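Endonuclease NucS (Pyrococcus abyssi, PDB 2VLD) cleaves the 3' and 5' single-stranded extremities of branched DNA and binds single-stranded DNA, working as a homodimer that interacts with PCNA. Local coordinates at residues 216-219 and 220-223; 181-184 and 185-189. The protein carries 2 engineered substitutions. One frame throughout, in Å; residues are numbered along the deposited sequence.

In the fold
Along the chain, contact 2 (181-184 with 185-189) comes first, opening helix 182-199, and contact 1 (216-219 with 220-223) follows on helix 214-223. The two stand in series, neither nested nor crossed, and each closes just one or two helical turns. Helix 182-199 joins strand 170-175 to strand 203-209, and helix 214-223 joins 203-209 to 226-229, so the contacts belong to successive beta-alpha-beta units of the C-terminal nuclease domain. Their centres lie about 10 Å apart. Leu219 and Leu220 of contact 1 pack on Leu182, Val185 and Met188 of contact 2, and Glu223 OE2 reaches Lys189 NZ at 2.7 Å in a salt bridge between the helices.

Contact 1 (216-219 and 220-223); sequences AKKL and LEKE
The backbone oxygen of Lys218 receives Lys222 N at 2.8 Å in a nearly straight hydrogen bond (173°). One residue earlier, Glu221 N reaches Lys217 O at 3.2 Å, and Leu220 N reaches Ala216 O at 2.9 Å. The helical pitch set by these i to i+4 bonds brings together side chains three and four residues apart. Lys217 and Glu221 run side by side on the exposed face; the lysine carries CG anti to its own nitrogen (chi1 -170°) and bends near its end, bringing NZ to 3.4 Å from Glu221 OE2. This is a salt bridge but a weak bond, and Lys217 CG also lies against that oxygen. Long, flexible charged chains suit this solvent-facing surface. Leu219 sends CD1 against Lys222 CD at 3.8 Å, the aliphatic part of the lysine slanting across the leucine, while Glu223 OE1 stands 3.6 Å from Leu219 CD1. The other carboxylate oxygen of Glu223 pairs with Lys189 on helix 182-199. Buried Ala216 and Leu220 rest on Val185 of that helix, where small and branched apolar groups fit. Charged outside and apolar within, this is an amphipathic helix of a beta-alpha-beta crossover, linking strands 203-209 and 226-229.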
ATOM      1  N   ALA A 216      29.147 -17.191   7.971  1.00 74.99           N
ATOM      2  CA  ALA A 216      28.308 -18.030   8.825  1.00 74.96           C
ATOM      3  C   ALA A 216      29.149 -18.838   9.814  1.00 75.04           C
ATOM      4  O   ALA A 216      28.952 -18.725  11.025  1.00 74.56           O
ATOM      5  CB  ALA A 216      27.429 -18.945   7.981  1.00 74.77           C
ATOM      6  N   LYS A 217      30.098 -19.621   9.291  1.00 75.60           N
ATOM      7  CA  LYS A 217      31.017 -20.420  10.112  1.00 76.52           C
ATOM      8  C   LYS A 217      31.692 -19.559  11.179  1.00 76.37           C
ATOM      9  O   LYS A 217      31.894 -20.002  12.315  1.00 76.05           O
ATOM     10  CB  LYS A 217      32.067 -21.109   9.228  1.00 76.37           C
ATOM     11  CG  LYS A 217      32.935 -22.150   9.955  1.00 77.65           C
ATOM     12  CD  LYS A 217      33.789 -23.003   8.999  1.00 78.24           C
ATOM     13  CE  LYS A 217      35.012 -22.256   8.444  1.00 81.41           C
ATOM     14  NZ  LYS A 217      36.028 -21.903   9.477  1.00 82.52           N
ATOM     15  N   LYS A 218      32.010 -18.322  10.799  1.00 76.81           N
ATOM     16  CA  LYS A 218      32.665 -17.360  11.678  1.00 77.34           C
ATOM     17  C   LYS A 218      31.765 -16.966  12.838  1.00 77.14           C
ATOM     18  O   LYS A 218      32.102 -17.203  13.997  1.00 77.26           O
ATOM     19  CB  LYS A 218      33.075 -16.109  10.895  1.00 77.72           C
ATOM     20  CG  LYS A 218      34.515 -15.672  11.118  1.00 79.55           C
ATOM     21  CD  LYS A 218      35.426 -16.293  10.072  1.00 82.41           C
ATOM     22  CE  LYS A 218      36.872 -16.059  10.405  1.00 84.43           C
ATOM     23  NZ  LYS A 218      37.356 -17.044  11.416  1.00 85.93           N
ATOM     24  N   LEU A 219      30.610 -16.385  12.517  1.00 76.98           N
ATOM     25  CA  LEU A 219      29.680 -15.914  13.535  1.00 76.71           C
ATOM     26  C   LEU A 219      29.201 -17.039  14.449  1.00 76.54           C
ATOM     27  O   LEU A 219      28.894 -16.802  15.613  1.00 76.21           O
ATOM     28  CB  LEU A 219      28.500 -15.167  12.901  1.00 76.52           C
ATOM     29  CG  LEU A 219      27.473 -14.505  13.831  1.00 76.46           C
ATOM     30  CD1 LEU A 219      28.111 -13.543  14.814  1.00 76.14           C
ATOM     31  CD2 LEU A 219      26.397 -13.798  13.029  1.00 76.96           C
ATOM     32  N   LEU A 220      29.160 -18.262  13.926  1.00 76.70           N
ATOM     33  CA  LEU A 220      28.848 -19.429  14.744  1.00 77.12           C
ATOM     34  C   LEU A 220      29.916 -19.641  15.814  1.00 78.05           C
ATOM     35  O   LEU A 220      29.602 -19.691  17.007  1.00 78.06           O
ATOM     36  CB  LEU A 220      28.715 -20.696  13.892  1.00 76.67           C
ATOM     37  CG  LEU A 220      27.466 -21.018  13.073  1.00 75.86           C
ATOM     38  CD1 LEU A 220      27.688 -22.312  12.308  1.00 74.02           C
ATOM     39  CD2 LEU A 220      26.219 -21.130  13.938  1.00 75.02           C
ATOM     40  N   GLU A 221      31.172 -19.763  15.381  1.00 79.14           N
ATOM     41  CA  GLU A 221      32.292 -19.960  16.301  1.00 81.00           C
ATOM     42  C   GLU A 221      32.300 -18.839  17.323  1.00 79.62           C
ATOM     43  O   GLU A 221      32.327 -19.079  18.532  1.00 79.44           O
ATOM     44  CB  GLU A 221      33.618 -19.959  15.547  1.00 80.88           C
ATOM     45  CG  GLU A 221      33.951 -21.244  14.808  1.00 84.57           C
ATOM     46  CD  GLU A 221      35.104 -21.053  13.832  1.00 85.75           C
ATOM     47  OE1 GLU A 221      36.006 -20.229  14.114  1.00 92.41           O
ATOM     48  OE2 GLU A 221      35.107 -21.722  12.777  1.00 91.50           O
ATOM     49  N   LYS A 222      32.256 -17.615  16.805  1.00 78.96           N
ATOM     50  CA  LYS A 222      32.214 -16.396  17.600  1.00 78.42           C
ATOM     51  C   LYS A 222      31.111 -16.420  18.652  1.00 77.49           C
ATOM     52  O   LYS A 222      31.218 -15.744  19.677  1.00 77.54           O
ATOM     53  CB  LYS A 222      31.999 -15.201  16.670  1.00 78.66           C
ATOM     54  CG  LYS A 222      32.159 -13.831  17.319  1.00 80.41           C
ATOM     55  CD  LYS A 222      31.486 -12.743  16.481  1.00 82.14           C
ATOM     56  CE  LYS A 222      32.270 -12.415  15.213  1.00 84.79           C
ATOM     57  NZ  LYS A 222      31.442 -11.637  14.255  1.00 85.32           N
ATOM     58  N   GLU A 223      30.064 -17.211  18.402  1.00 76.26           N
ATOM     59  CA  GLU A 223      28.818 -17.104  19.159  1.00 74.85           C
ATOM     60  C   GLU A 223      28.496 -18.303  20.041  1.00 73.63           C
ATOM     61  O   GLU A 223      27.556 -18.257  20.836  1.00 73.37           O
ATOM     62  CB  GLU A 223      27.656 -16.841  18.201  1.00 75.00           C
ATOM     63  CG  GLU A 223      26.508 -16.077  18.823  1.00 76.22           C
ATOM     64  CD  GLU A 223      26.893 -14.663  19.219  1.00 78.18           C
ATOM     65  OE1 GLU A 223      27.297 -13.878  18.333  1.00 79.15           O
ATOM     66  OE2 GLU A 223      26.775 -14.336  20.417  1.00 78.36           O
TER

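Contact 2 (181-184 and 185-189); sequences DLHA and VSQMK. Engineered in segment 185-189: Met188 (natural residue Leu).
An N-capped first turn opens helix 182-199, the crossover between strands 170-175 and 203-209 in the nuclease domain. Asp181, a short acidic residue suited to this position, turns its carboxylate back so that OD1 accepts from Ala184 N at 3.0 Å, while Asp181 O takes a weak bond from Val185 N. Ser186 grips Leu182 O twice: its N at 3.0 Å, in the carbonyl plane, and its OG also at 3.0 Å, from above that plane. With OG beside its own nitrogen and anti to the carbonyl carbon (chi1 -53°), the hydroxyl folds back along the helix. With an alanine here, Leu182 O is likely to be left with the backbone donor alone. His183 and Gln187, one turn apart, meet where Gln187 OE1 comes obliquely to within 3.3 Å of His183 CE1, ring and amide planes standing 80° apart. Their polar ends have other partners: His183 NE2 is hydrogen-bonded to Glu101 of the second subunit, and Gln187 NE2 to Glu174. Apolar Val185 and the engineered selenomethionine Met188 pack on Leu207 of strand 203-209. The cap thus satisfies a first-turn N-H lacking a helical carbonyl, the serine hydroxyl adds a second donor to a carbonyl already held, and the imidazole gives the helix a polar link across the dimer interface.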
ATOM      1  N   ASP A 181      23.596 -18.746   5.369  1.00 74.33           N
ATOM      2  CA  ASP A 181      24.228 -17.436   5.426  1.00 73.70           C
ATOM      3  C   ASP A 181      24.280 -16.845   6.828  1.00 72.58           C
ATOM      4  O   ASP A 181      23.862 -17.461   7.810  1.00 72.38           O
ATOM      5  CB  ASP A 181      23.570 -16.445   4.446  1.00 74.44           C
ATOM      6  CG  ASP A 181      22.037 -16.374   4.581  1.00 76.51           C
ATOM      7  OD1 ASP A 181      21.468 -16.723   5.643  1.00 78.78           O
ATOM      8  OD2 ASP A 181      21.394 -15.946   3.598  1.00 78.75           O
ATOM      9  N   LEU A 182      24.801 -15.625   6.891  1.00 71.27           N
ATOM     10  CA  LEU A 182      24.923 -14.866   8.121  1.00 70.26           C
ATOM     11  C   LEU A 182      23.556 -14.664   8.751  1.00 68.01           C
ATOM     12  O   LEU A 182      23.408 -14.768   9.968  1.00 67.77           O
ATOM     13  CB  LEU A 182      25.568 -13.516   7.801  1.00 70.49           C
ATOM     14  CG  LEU A 182      26.515 -12.799   8.770  1.00 71.89           C
ATOM     15  CD1 LEU A 182      27.508 -13.737   9.447  1.00 72.35           C
ATOM     16  CD2 LEU A 182      27.257 -11.692   8.018  1.00 73.03           C
ATOM     17  N   HIS A 183      22.558 -14.402   7.905  1.00 65.73           N
ATOM     18  CA  HIS A 183      21.196 -14.166   8.363  1.00 63.29           C
ATOM     19  C   HIS A 183      20.631 -15.368   9.105  1.00 61.06           C
ATOM     20  O   HIS A 183      20.041 -15.218  10.172  1.00 60.56           O
ATOM     21  CB  HIS A 183      20.273 -13.771   7.203  1.00 63.92           C
ATOM     22  CG  HIS A 183      18.902 -13.374   7.649  1.00 65.09           C
ATOM     23  ND1 HIS A 183      17.842 -14.255   7.673  1.00 66.19           N
ATOM     24  CD2 HIS A 183      18.431 -12.202   8.139  1.00 65.91           C
ATOM     25  CE1 HIS A 183      16.773 -13.638   8.142  1.00 67.23           C
ATOM     26  NE2 HIS A 183      17.103 -12.391   8.429  1.00 67.02           N
ATOM     27  N   ALA A 184      20.824 -16.554   8.537  1.00 58.54           N
ATOM     28  CA  ALA A 184      20.443 -17.799   9.194  1.00 56.47           C
ATOM     29  C   ALA A 184      21.004 -17.868  10.611  1.00 55.58           C
ATOM     30  O   ALA A 184      20.260 -18.094  11.562  1.00 55.04           O
ATOM     31  CB  ALA A 184      20.896 -18.989   8.381  1.00 55.78           C
ATOM     32  N   VAL A 185      22.308 -17.646  10.752  1.00 55.01           N
ATOM     33  CA  VAL A 185      22.949 -17.742  12.060  1.00 54.55           C
ATOM     34  C   VAL A 185      22.338 -16.743  13.050  1.00 54.66           C
ATOM     35  O   VAL A 185      22.034 -17.107  14.185  1.00 54.54           O
ATOM     36  CB  VAL A 185      24.496 -17.596  11.966  1.00 54.74           C
ATOM     37  CG1 VAL A 185      25.143 -17.627  13.354  1.00 54.35           C
ATOM     38  CG2 VAL A 185      25.079 -18.706  11.115  1.00 53.42           C
ATOM     39  N   SER A 186      22.141 -15.502  12.611  1.00 54.88           N
ATOM     40  CA  SER A 186      21.522 -14.456  13.438  1.00 55.20           C
ATOM     41  C   SER A 186      20.098 -14.821  13.837  1.00 55.18           C
ATOM     42  O   SER A 186      19.666 -14.556  14.971  1.00 55.10           O
ATOM     43  CB  SER A 186      21.486 -13.131  12.680  1.00 55.43           C
ATOM     44  OG  SER A 186      22.773 -12.793  12.201  1.00 56.52           O
ATOM     45  N   GLN A 187      19.371 -15.418  12.891  1.00 54.84           N
ATOM     46  CA  GLN A 187      18.026 -15.900  13.149  1.00 55.02           C
ATOM     47  C   GLN A 187      18.091 -16.926  14.287  1.00 54.04           C
ATOM     48  O   GLN A 187      17.465 -16.748  15.339  1.00 53.38           O
ATOM     49  CB  GLN A 187      17.376 -16.447  11.863  1.00 54.68           C
ATOM     50  CG  GLN A 187      15.873 -16.709  11.994  1.00 57.36           C
ATOM     51  CD  GLN A 187      15.087 -16.739  10.662  1.00 57.63           C
ATOM     52  OE1 GLN A 187      14.995 -15.726   9.957  1.00 62.17           O
ATOM     53  NE2 GLN A 187      14.474 -17.888  10.353  1.00 57.63           N
HETATM   54  N   MSE A 188      18.907 -17.962  14.108  1.00 53.50           N
HETATM   55  CA  MSE A 188      19.050 -18.984  15.133  1.00 53.53           C
HETATM   56  C   MSE A 188      19.515 -18.411  16.476  1.00 54.41           C
HETATM   57  O   MSE A 188      19.003 -18.802  17.539  1.00 54.14           O
HETATM   58  CB  MSE A 188      20.000 -20.076  14.679  1.00 52.78           C
HETATM   59  CG  MSE A 188      20.095 -21.188  15.691  1.00 51.17           C
HETATM   60 SE   MSE A 188      21.125 -22.674  14.998  1.00 54.66          SE
HETATM   61  CE  MSE A 188      22.875 -21.843  15.042  1.00 41.48           C
ATOM     62  N   LYS A 189      20.480 -17.492  16.423  1.00 55.40           N
ATOM     63  CA  LYS A 189      20.967 -16.817  17.622  1.00 56.93           C
ATOM     64  C   LYS A 189      19.816 -16.242  18.431  1.00 56.86           C
ATOM     65  O   LYS A 189      19.729 -16.474  19.632  1.00 57.15           O
ATOM     66  CB  LYS A 189      21.970 -15.714  17.272  1.00 56.97           C
ATOM     67  CG  LYS A 189      22.512 -14.990  18.495  1.00 58.23           C
ATOM     68  CD  LYS A 189      23.581 -13.959  18.151  1.00 58.96           C
ATOM     69  CE  LYS A 189      23.825 -12.990  19.320  1.00 62.80           C
ATOM     70  NZ  LYS A 189      24.115 -13.692  20.614  1.00 64.05           N
TER